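Local atomic coordinates of thiamine-biosynthesis protein ThiS (Geobacter metallireducens GS-15, PDB entry 3CWI), a protein that probably serves as the small ubiquitin-like carrier that holds sulfur, as a C-terminal thiocarboxylate, for making the thiazole ring of thiamine. Residues A[25-30]-A[60-65]. Numbering follows the deposited sequence.
Sequences SALKVA and VEFLYF
The carbonyl oxygen of Ala30 accepts one hydrogen bond across this contact, from the phenol of Tyr64, and the bond is short, with Tyr64 OH 2.6 Å from Ala30 O. The hydroxyl approaches in the carbonyl plane on a lone pair, at a C=O...O angle of 136°, with Ala30 O in the ring plane on the CE2 side of the hydroxyl, 3.2 Å from Tyr64 CE2. Val29 turns its two methyls to different aromatic side chains. Val29 CG1, anti to the backbone N (chi1 -177°), lies tightly against Tyr64 OH at 3.1 Å, the two side chains crossing obliquely. Val29 CG2, anti to the carbonyl carbon, sits over the centre of one face of Phe62 in a CH-pi contact, 4.0 Å from the ring centroid and 10° off its normal. Leu27 CD1 meets the edge of the same ring near its plane, 3.6 Å from Phe62 CE2, the two side chains crossing at about a right angle. Between Leu27 and Val29, Lys28 takes the positive phi of a Schellman motif ending helix 20-26, one of its two hydrogen bonds back into the last turn running from Lys28 N to Ser25 O. Phe62 also packs on Val5 and Val37 of the flanking strands, and its backbone N is hydrogen-bonded to Asn6 OD1. A phenylalanine in place of Tyr64 would probably lose the hold on Ala30 O and loosen the segment after the helix from the chain beyond the strand. The contact thus joins the helix exit of the beta-grasp fold to the base of the C-terminal tail, which in ThiS proteins ends in the sulfur-carrying glycine, mainly through apolar groups, while one directional bond ties Ala30 O to Tyr64.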
loop_
_atom_site.group_PDB
_atom_site.type_symbol
_atom_site.label_atom_id
_atom_site.label_comp_id
_atom_site.label_asym_id
_atom_site.label_seq_id
_atom_site.Cartn_x
_atom_site.Cartn_y
_atom_site.Cartn_z
ATOM N N SER A 25 -3.164 4.926 5.925
ATOM C CA SER A 25 -3.650 5.407 7.205
ATOM C C SER A 25 -3.989 4.262 8.150
ATOM O O SER A 25 -3.529 4.232 9.294
ATOM C CB SER A 25 -4.877 6.297 7.001
ATOM O OG SER A 25 -5.360 6.758 8.251
ATOM N N ALA A 26 -4.786 3.310 7.681
ATOM C CA ALA A 26 -5.165 2.184 8.530
ATOM C C ALA A 26 -3.929 1.475 9.091
ATOM O O ALA A 26 -3.836 1.251 10.297
ATOM C CB ALA A 26 -6.022 1.203 7.747
ATOM N N LEU A 27 -2.989 1.119 8.216
ATOM C CA LEU A 27 -1.767 0.446 8.646
ATOM C C LEU A 27 -0.821 1.427 9.323
ATOM O O LEU A 27 0.263 1.049 9.781
ATOM C CB LEU A 27 -1.046 -0.193 7.451
ATOM C CG LEU A 27 -1.673 -1.420 6.801
ATOM C CD1 LEU A 27 -0.729 -1.984 5.745
ATOM C CD2 LEU A 27 -1.947 -2.465 7.867
ATOM N N LYS A 28 -1.245 2.686 9.387
ATOM C CA LYS A 28 -0.451 3.763 9.977
ATOM C C LYS A 28 1.013 3.622 9.594
ATOM O O LYS A 28 1.893 3.520 10.451
ATOM C CB LYS A 28 -0.607 3.789 11.502
ATOM C CG LYS A 28 -0.424 2.449 12.202
ATOM C CD LYS A 28 -0.660 2.551 13.713
ATOM C CE LYS A 28 -2.053 3.088 14.051
ATOM N NZ LYS A 28 -2.185 4.548 13.736
ATOM N N VAL A 29 1.259 3.613 8.289
ATOM C CA VAL A 29 2.608 3.489 7.764
ATOM C C VAL A 29 3.448 4.699 8.164
ATOM O O VAL A 29 3.067 5.839 7.909
ATOM C CB VAL A 29 2.593 3.379 6.227
ATOM C CG1 VAL A 29 4.005 3.189 5.713
ATOM C CG2 VAL A 29 1.707 2.220 5.802
ATOM N N ALA A 30 4.594 4.443 8.785
ATOM C CA ALA A 30 5.481 5.512 9.232
ATOM C C ALA A 30 5.968 6.390 8.088
ATOM O O ALA A 30 6.267 5.901 6.997
ATOM C CB ALA A 30 6.670 4.920 9.968
ATOM N N VAL A 60 1.026 -5.652 -1.824
ATOM C CA VAL A 60 1.471 -4.284 -1.650
ATOM C C VAL A 60 2.810 -4.244 -0.937
ATOM O O VAL A 60 3.093 -5.065 -0.057
ATOM C CB VAL A 60 0.424 -3.463 -0.863
ATOM C CG1 VAL A 60 -0.901 -3.477 -1.612
ATOM C CG2 VAL A 60 0.232 -4.045 0.531
ATOM N N GLU A 61 3.647 -3.292 -1.331
ATOM C CA GLU A 61 4.965 -3.146 -0.720
ATOM C C GLU A 61 5.206 -1.691 -0.338
ATOM O O GLU A 61 4.860 -0.776 -1.081
ATOM C CB GLU A 61 6.044 -3.585 -1.706
ATOM C CG GLU A 61 5.913 -5.006 -2.199
ATOM C CD GLU A 61 6.831 -5.276 -3.376
ATOM O OE1 GLU A 61 6.547 -4.771 -4.486
ATOM O OE2 GLU A 61 7.842 -5.978 -3.190
ATOM N N PHE A 62 5.796 -1.491 0.829
ATOM C CA PHE A 62 6.105 -0.157 1.304
ATOM C C PHE A 62 7.619 -0.016 1.336
ATOM O O PHE A 62 8.304 -0.741 2.058
ATOM C CB PHE A 62 5.504 0.062 2.693
ATOM C CG PHE A 62 4.008 -0.066 2.723
ATOM C CD1 PHE A 62 3.216 0.755 1.934
ATOM C CD2 PHE A 62 3.392 -1.027 3.513
ATOM C CE1 PHE A 62 1.832 0.621 1.925
ATOM C CE2 PHE A 62 2.004 -1.171 3.511
ATOM C CZ PHE A 62 1.233 -0.349 2.719
ATOM N N LEU A 63 8.136 0.904 0.529
ATOM C CA LEU A 63 9.576 1.118 0.444
ATOM C C LEU A 63 9.948 2.574 0.732
ATOM O O LEU A 63 9.165 3.492 0.473
ATOM C CB LEU A 63 10.079 0.731 -0.952
ATOM C CG LEU A 63 9.529 -0.542 -1.618
ATOM C CD1 LEU A 63 10.160 -0.693 -2.993
ATOM C CD2 LEU A 63 9.810 -1.761 -0.761
ATOM N N TYR A 64 11.150 2.777 1.270
ATOM C CA TYR A 64 11.625 4.119 1.583
ATOM C C TYR A 64 12.978 4.356 0.933
ATOM O O TYR A 64 13.943 3.655 1.227
ATOM C CB TYR A 64 11.771 4.315 3.093
ATOM C CG TYR A 64 10.507 4.095 3.887
ATOM C CD1 TYR A 64 10.135 2.816 4.306
ATOM C CD2 TYR A 64 9.690 5.168 4.232
ATOM C CE1 TYR A 64 8.975 2.616 5.059
ATOM C CE2 TYR A 64 8.537 4.981 4.978
ATOM C CZ TYR A 64 8.185 3.704 5.388
ATOM O OH TYR A 64 7.040 3.525 6.127
ATOM N N PHE A 65 13.049 5.348 0.055
ATOM C CA PHE A 65 14.297 5.666 -0.616
ATOM C C PHE A 65 14.946 6.919 -0.035
ATOM O O PHE A 65 14.297 7.952 0.120
ATOM C CB PHE A 65 14.053 5.856 -2.110
ATOM C CG PHE A 65 13.560 4.620 -2.801
ATOM C CD1 PHE A 65 12.276 4.138 -2.566
ATOM C CD2 PHE A 65 14.390 3.923 -3.677
ATOM C CE1 PHE A 65 11.824 2.975 -3.192
ATOM C CE2 PHE A 65 13.952 2.761 -4.307
ATOM C CZ PHE A 65 12.663 2.285 -4.064
#